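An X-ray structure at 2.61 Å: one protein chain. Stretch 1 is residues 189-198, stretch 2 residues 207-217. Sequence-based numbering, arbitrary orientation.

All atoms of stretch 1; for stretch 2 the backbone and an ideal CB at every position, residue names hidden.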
ATOM      1  N   THR A 189      -8.484  17.656  13.747  1.00120.66           N
ATOM      2  CA  THR A 189      -8.473  16.210  13.914  1.00119.75           C
ATOM      3  C   THR A 189      -8.549  15.458  12.593  1.00113.76           C
ATOM      4  O   THR A 189      -8.246  14.259  12.558  1.00103.68           O
ATOM      5  CB  THR A 189      -9.648  15.777  14.799  1.00117.42           C
ATOM      6  OG1 THR A 189     -10.884  16.099  14.150  1.00111.72           O
ATOM      7  CG2 THR A 189      -9.595  16.482  16.146  1.00121.86           C
ATOM      8  N   LEU A 190      -8.940  16.133  11.514  1.00119.35           N
ATOM      9  CA  LEU A 190      -9.154  15.451  10.238  1.00108.21           C
ATOM     10  C   LEU A 190      -7.893  14.772   9.721  1.00100.87           C
ATOM     11  O   LEU A 190      -7.958  13.578   9.380  1.00 98.75           O
ATOM     12  CB  LEU A 190      -9.720  16.459   9.231  1.00101.29           C
ATOM     13  CG  LEU A 190     -10.353  16.000   7.911  1.00 95.38           C
ATOM     14  CD1 LEU A 190     -10.447  14.500   7.787  1.00 93.27           C
ATOM     15  CD2 LEU A 190     -11.733  16.623   7.769  1.00105.11           C
ATOM     16  N   PRO A 191      -6.737  15.433   9.644  1.00 92.37           N
ATOM     17  CA  PRO A 191      -5.563  14.772   9.049  1.00 86.15           C
ATOM     18  C   PRO A 191      -5.217  13.440   9.687  1.00 89.00           C
ATOM     19  O   PRO A 191      -4.645  12.570   9.018  1.00 79.80           O
ATOM     20  CB  PRO A 191      -4.444  15.800   9.260  1.00 84.81           C
ATOM     21  CG  PRO A 191      -5.139  17.102   9.396  1.00 99.22           C
ATOM     22  CD  PRO A 191      -6.430  16.803  10.084  1.00103.49           C
ATOM     23  N   PHE A 192      -5.551  13.247  10.963  1.00 98.59           N
ATOM     24  CA  PHE A 192      -5.140  12.036  11.662  1.00 97.12           C
ATOM     25  C   PHE A 192      -6.103  10.881  11.424  1.00 84.58           C
ATOM     26  O   PHE A 192      -5.667   9.725  11.372  1.00 79.05           O
ATOM     27  CB  PHE A 192      -5.009  12.320  13.157  1.00104.20           C
ATOM     28  CG  PHE A 192      -4.061  13.442  13.472  1.00102.12           C
ATOM     29  CD1 PHE A 192      -2.727  13.186  13.735  1.00 97.31           C
ATOM     30  CD2 PHE A 192      -4.505  14.754  13.491  1.00104.72           C
ATOM     31  CE1 PHE A 192      -1.854  14.217  14.020  1.00104.48           C
ATOM     32  CE2 PHE A 192      -3.637  15.789  13.774  1.00103.45           C
ATOM     33  CZ  PHE A 192      -2.310  15.521  14.038  1.00106.45           C
ATOM     34  N   ILE A 193      -7.400  11.159  11.275  1.00 86.73           N
ATOM     35  CA  ILE A 193      -8.340  10.082  10.987  1.00 86.74           C
ATOM     36  C   ILE A 193      -8.124   9.565   9.572  1.00 71.56           C
ATOM     37  O   ILE A 193      -8.285   8.367   9.308  1.00 67.35           O
ATOM     38  CB  ILE A 193      -9.796  10.541  11.211  1.00 84.37           C
ATOM     39  CG1 ILE A 193     -10.255  11.502  10.108  1.00 86.21           C
ATOM     40  CG2 ILE A 193      -9.941  11.190  12.587  1.00 87.21           C
ATOM     41  CD1 ILE A 193     -11.709  11.906  10.206  1.00100.82           C
ATOM     42  N   LEU A 194      -7.745  10.447   8.645  1.00 68.53           N
ATOM     43  CA  LEU A 194      -7.465  10.014   7.281  1.00 61.15           C
ATOM     44  C   LEU A 194      -6.229   9.128   7.228  1.00 61.63           C
ATOM     45  O   LEU A 194      -6.173   8.180   6.437  1.00 64.64           O
ATOM     46  CB  LEU A 194      -7.299  11.232   6.375  1.00 69.38           C
ATOM     47  CG  LEU A 194      -8.554  11.749   5.664  1.00 67.99           C
ATOM     48  CD1 LEU A 194      -9.822  11.561   6.494  1.00 67.19           C
ATOM     49  CD2 LEU A 194      -8.368  13.216   5.294  1.00 79.38           C
ATOM     50  N   GLU A 195      -5.229   9.416   8.062  1.00 71.91           N
ATOM     51  CA  GLU A 195      -4.075   8.531   8.144  1.00 68.82           C
ATOM     52  C   GLU A 195      -4.496   7.110   8.487  1.00 66.32           C
ATOM     53  O   GLU A 195      -3.862   6.149   8.035  1.00 66.58           O
ATOM     54  CB  GLU A 195      -3.083   9.057   9.179  1.00 74.59           C
ATOM     55  CG  GLU A 195      -1.788   8.265   9.249  1.00 80.47           C
ATOM     56  CD  GLU A 195      -0.839   8.788  10.307  1.00 93.21           C
ATOM     57  OE1 GLU A 195      -1.304   9.084  11.429  1.00 93.66           O
ATOM     58  OE2 GLU A 195       0.371   8.908  10.017  1.00 98.63           O
ATOM     59  N   ARG A 196      -5.563   6.952   9.273  1.00 71.58           N
ATOM     60  CA  ARG A 196      -6.025   5.618   9.634  1.00 66.11           C
ATOM     61  C   ARG A 196      -6.538   4.849   8.428  1.00 58.15           C
ATOM     62  O   ARG A 196      -6.620   3.618   8.482  1.00 58.75           O
ATOM     63  CB  ARG A 196      -7.125   5.698  10.693  1.00 73.67           C
ATOM     64  CG  ARG A 196      -6.827   6.603  11.880  1.00 78.51           C
ATOM     65  CD  ARG A 196      -5.358   6.624  12.288  1.00 76.23           C
ATOM     66  NE  ARG A 196      -4.775   5.293  12.413  1.00 62.44           N
ATOM     67  CZ  ARG A 196      -3.475   5.063  12.565  1.00 66.12           C
ATOM     68  NH1 ARG A 196      -2.620   6.075  12.610  1.00 66.40           N
ATOM     69  NH2 ARG A 196      -3.028   3.821  12.670  1.00 72.10           N
ATOM     70  N   ALA A 197      -6.885   5.542   7.342  1.00 56.18           N
ATOM     71  CA  ALA A 197      -7.231   4.855   6.107  1.00 52.09           C
ATOM     72  C   ALA A 197      -6.113   3.943   5.624  1.00 52.36           C
ATOM     73  O   ALA A 197      -6.348   3.122   4.733  1.00 52.32           O
ATOM     74  CB  ALA A 197      -7.581   5.872   5.021  1.00 55.34           C
ATOM     75  N   ARG A 198      -4.907   4.071   6.184  1.00 57.94           N
ATOM     76  CA  ARG A 198      -3.817   3.138   5.931  1.00 69.69           C
ATOM     77  C   ARG A 198      -3.412   2.387   7.195  1.00 69.47           C
ATOM     78  O   ARG A 198      -2.284   1.894   7.286  1.00 68.08           O
ATOM     79  CB  ARG A 198      -2.611   3.871   5.340  1.00 79.96           C
ATOM     80  CG  ARG A 198      -2.856   4.464   3.961  1.00 76.99           C
ATOM     81  CD  ARG A 198      -3.124   3.387   2.918  1.00 75.88           C
ATOM     82  NE  ARG A 198      -1.954   2.550   2.673  1.00 84.71           N
ATOM     83  CZ  ARG A 198      -1.963   1.457   1.915  1.00 93.40           C
ATOM     84  NH1 ARG A 198      -0.848   0.761   1.744  1.00101.66           N
ATOM     85  NH2 ARG A 198      -3.084   1.055   1.332  1.00 92.78           N
ATOM     86  N   UNK A 207     -13.471   1.442   9.054  1.00 56.36           N
ATOM     87  CA  UNK A 207     -14.218   2.361   9.905  1.00 60.06           C
ATOM     88  C   UNK A 207     -14.143   3.790   9.389  1.00 45.77           C
ATOM     89  O   UNK A 207     -15.101   4.555   9.546  1.00 45.69           O
ATOM     90  CB  UNK A 207     -13.694   2.297  11.341  1.00 60.06           C
ATOM     91  N   UNK A 208     -13.024   4.168   8.770  1.00 46.36           N
ATOM     92  CA  UNK A 208     -12.870   5.540   8.298  1.00 47.66           C
ATOM     93  C   UNK A 208     -13.896   5.843   7.215  1.00 48.43           C
ATOM     94  O   UNK A 208     -14.517   6.913   7.205  1.00 46.81           O
ATOM     95  CB  UNK A 208     -11.453   5.775   7.771  1.00 47.66           C
ATOM     96  N   UNK A 209     -14.096   4.905   6.289  1.00 50.08           N
ATOM     97  CA  UNK A 209     -15.063   5.104   5.217  1.00 52.27           C
ATOM     98  C   UNK A 209     -16.486   4.806   5.665  1.00 49.56           C
ATOM     99  O   UNK A 209     -17.429   5.448   5.187  1.00 45.82           O
ATOM    100  CB  UNK A 209     -14.704   4.225   4.017  1.00 52.27           C
ATOM    101  N   UNK A 210     -16.663   3.851   6.578  1.00 48.45           N
ATOM    102  CA  UNK A 210     -18.000   3.371   6.910  1.00 43.67           C
ATOM    103  C   UNK A 210     -18.698   4.261   7.930  1.00 50.17           C
ATOM    104  O   UNK A 210     -19.915   4.457   7.850  1.00 51.51           O
ATOM    105  CB  UNK A 210     -17.924   1.939   7.443  1.00 43.67           C
ATOM    106  N   UNK A 211     -17.959   4.805   8.892  1.00 54.96           N
ATOM    107  CA  UNK A 211     -18.570   5.529  10.002  1.00 56.00           C
ATOM    108  C   UNK A 211     -18.053   6.948  10.166  1.00 54.27           C
ATOM    109  O   UNK A 211     -18.846   7.862  10.399  1.00 55.58           O
ATOM    110  CB  UNK A 211     -18.341   4.758  11.304  1.00 56.00           C
ATOM    111  N   UNK A 212     -16.744   7.161  10.041  1.00 49.96           N
ATOM    112  CA  UNK A 212     -16.162   8.435  10.450  1.00 57.69           C
ATOM    113  C   UNK A 212     -16.394   9.510   9.396  1.00 59.22           C
ATOM    114  O   UNK A 212     -16.707  10.658   9.726  1.00 52.31           O
ATOM    115  CB  UNK A 212     -14.664   8.275  10.716  1.00 57.69           C
ATOM    116  N   UNK A 213     -16.230   9.175   8.123  1.00 63.37           N
ATOM    117  CA  UNK A 213     -16.359  10.166   7.064  1.00 57.63           C
ATOM    118  C   UNK A 213     -17.816  10.569   6.875  1.00 55.08           C
ATOM    119  O   UNK A 213     -18.107  11.764   6.738  1.00 59.34           O
ATOM    120  CB  UNK A 213     -15.784   9.626   5.753  1.00 57.63           C
ATOM    121  N   UNK A 214     -18.756   9.622   6.840  1.00 54.96           N
ATOM    122  CA  UNK A 214     -20.174  10.014   6.806  1.00 50.36           C
ATOM    123  C   UNK A 214     -20.537  11.088   7.816  1.00 64.52           C
ATOM    124  O   UNK A 214     -21.419  11.912   7.541  1.00 73.53           O
ATOM    125  CB  UNK A 214     -21.055   8.787   7.051  1.00 50.36           C
ATOM    126  N   UNK A 215     -19.889  11.105   8.984  1.00 72.59           N
ATOM    127  CA  UNK A 215     -20.164  12.150   9.965  1.00 70.33           C
ATOM    128  C   UNK A 215     -19.935  13.535   9.378  1.00 61.42           C
ATOM    129  O   UNK A 215     -20.620  14.490   9.757  1.00 79.22           O
ATOM    130  CB  UNK A 215     -19.291  11.957  11.207  1.00 70.33           C
ATOM    131  N   UNK A 216     -18.985  13.665   8.454  1.00 66.59           N
ATOM    132  CA  UNK A 216     -18.825  14.908   7.709  1.00 65.31           C
ATOM    133  C   UNK A 216     -19.966  15.009   6.707  1.00 69.08           C
ATOM    134  O   UNK A 216     -20.121  14.149   5.833  1.00 71.42           O
ATOM    135  CB  UNK A 216     -17.467  14.969   7.008  1.00 65.31           C
ATOM    136  N   UNK A 217     -20.777  16.059   6.836  1.00 71.33           N
ATOM    137  CA  UNK A 217     -21.987  16.150   6.033  1.00 76.50           C
ATOM    138  C   UNK A 217     -21.711  16.062   4.545  1.00 73.18           C
ATOM    139  O   UNK A 217     -22.363  15.305   3.822  1.00 67.54           O
ATOM    140  CB  UNK A 217     -22.720  17.457   6.341  1.00 76.50           C
TER

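Position 207 lies in helix, and its ideal CB has nothing of stretch 1 within 5.5 Å. Many residues would do; C207 stays out of reach.

Position 208 is where the backbones come closest, its CA 6.1 Å from the CA of A197. CA-to-CB points toward stretch 1, and the ideal CB sits 4.4 Å from I193 O and 4.6 Å from A197 N. With backbone so near, a small or medium side chain fits: alanine, valine, perhaps serine or threonine. It is V208, chi1 t. Both methyls lie against the I193 carbonyl, V208 CG1 3.6 Å and V208 CG2 3.8 Å from I193 O; V208 CG2 also packs 3.8 Å from R196 CB and 3.8 Å from A197 N. No hydrogen bond crosses between the stretches, so this is close packing.

At 209 CA-to-CB points sideways and the ideal CB touches nothing. A long side chain is needed to reach A197, whose small CB leaves room for a ring and whose carbonyl offers an acceptor. Methionine or a large aromatic could reach; one ending in a hydroxyl could also use the polar surroundings of the carbonyl. Y209, chi1 m, brings its end nearer: OH lies 3.5 Å from A197 CB, and the ring meets that methyl obliquely. The hydroxyl also donates to a water, Y209 OH to water O 3.1 Å, which donates to A197 O at 2.9 Å from the water O. The polar link between the stretches is thus made through water.

Positions 210 and 211 are out of reach; they are A210 and R211.

Position 212 points toward stretch 1, its ideal CB 4.7 Å from I193 CD1. An apolar side chain of modest size, such as valine or isoleucine, suits that extended isoleucine. V212, chi1 t, sets CG1 3.6 Å from I193 CD1.

At 213 the CB points sideways, beyond 5.5 Å from stretch 1, so a longer apolar chain is needed to meet L194; leucine, methionine and phenylalanine are plausible. L213, chi1 m and chi2 t, has CD2 4.2 Å from L194 CD1.

Positions 214 and 215 make no contact. Phi of -47° at 214 is compatible with proline, and P214 is found; 215 is K215.

Position 216 points toward stretch 1 from a distance, with L190 as its apolar target. Isoleucine, leucine or methionine could span the gap. I216, chi1 m and chi2 t, does so, CD1 lying 4.1 Å from L190 CD2.

Position 217 has room for a CB; G217 has none.

Stretch 2 207-217: CVYARVLPKIG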
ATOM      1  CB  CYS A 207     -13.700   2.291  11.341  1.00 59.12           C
ATOM      2  SG  CYS A 207     -14.676   1.218  12.409  1.00 89.95           S
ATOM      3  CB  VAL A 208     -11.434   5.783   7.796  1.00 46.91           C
ATOM      4  CG1 VAL A 208     -11.221   7.261   7.507  1.00 57.48           C
ATOM      5  CG2 VAL A 208     -10.408   5.296   8.810  1.00 51.56           C
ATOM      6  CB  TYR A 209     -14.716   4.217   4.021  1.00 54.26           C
ATOM      7  CG  TYR A 209     -13.276   4.303   3.574  1.00 49.71           C
ATOM      8  CD1 TYR A 209     -12.795   5.432   2.924  1.00 50.67           C
ATOM      9  CD2 TYR A 209     -12.400   3.249   3.788  1.00 44.97           C
ATOM     10  CE1 TYR A 209     -11.481   5.512   2.512  1.00 51.88           C
ATOM     11  CE2 TYR A 209     -11.085   3.317   3.378  1.00 50.34           C
ATOM     12  CZ  TYR A 209     -10.630   4.451   2.740  1.00 53.62           C
ATOM     13  OH  TYR A 209      -9.317   4.525   2.329  1.00 54.70           O
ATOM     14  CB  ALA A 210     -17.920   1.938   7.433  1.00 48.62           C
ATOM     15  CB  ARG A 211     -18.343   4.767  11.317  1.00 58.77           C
ATOM     16  CG  ARG A 211     -18.646   3.275  11.249  1.00 60.78           C
ATOM     17  CD  ARG A 211     -19.648   2.855  12.309  1.00 77.72           C
ATOM     18  NE  ARG A 211     -21.005   3.279  11.977  1.00 90.50           N
ATOM     19  CZ  ARG A 211     -22.084   2.967  12.689  1.00100.95           C
ATOM     20  NH1 ARG A 211     -23.278   3.399  12.304  1.00 86.39           N
ATOM     21  NH2 ARG A 211     -21.975   2.224  13.783  1.00106.15           N
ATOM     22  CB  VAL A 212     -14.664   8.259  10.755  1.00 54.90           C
ATOM     23  CG1 VAL A 212     -14.112   9.514  11.411  1.00 66.46           C
ATOM     24  CG2 VAL A 212     -14.432   7.046  11.645  1.00 68.13           C
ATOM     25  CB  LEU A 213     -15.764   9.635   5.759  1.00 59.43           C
ATOM     26  CG  LEU A 213     -14.244   9.795   5.665  1.00 54.93           C
ATOM     27  CD1 LEU A 213     -13.662   8.902   4.589  1.00 59.76           C
ATOM     28  CD2 LEU A 213     -13.877  11.242   5.396  1.00 63.84           C
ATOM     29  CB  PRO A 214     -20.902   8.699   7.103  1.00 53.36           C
ATOM     30  CG  PRO A 214     -19.937   7.607   6.739  1.00 55.65           C
ATOM     31  CD  PRO A 214     -18.580   8.201   6.502  1.00 56.65           C
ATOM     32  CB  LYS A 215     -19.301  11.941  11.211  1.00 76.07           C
ATOM     33  CG  LYS A 215     -19.954  11.049  12.259  1.00 72.66           C
ATOM     34  CD  LYS A 215     -18.960  10.115  12.929  1.00 77.45           C
ATOM     35  CE  LYS A 215     -17.895  10.872  13.704  1.00 91.73           C
ATOM     36  NZ  LYS A 215     -17.059   9.958  14.533  1.00 84.47           N
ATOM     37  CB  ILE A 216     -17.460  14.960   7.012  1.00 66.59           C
ATOM     38  CG1 ILE A 216     -16.334  14.809   8.035  1.00 72.15           C
ATOM     39  CG2 ILE A 216     -17.291  16.276   6.274  1.00 68.20           C
ATOM     40  CD1 ILE A 216     -15.075  14.228   7.464  1.00 75.58           C
TER
HETATM   41  O   HOH W   1      -7.818   1.857   2.628  1.00 36.88           O
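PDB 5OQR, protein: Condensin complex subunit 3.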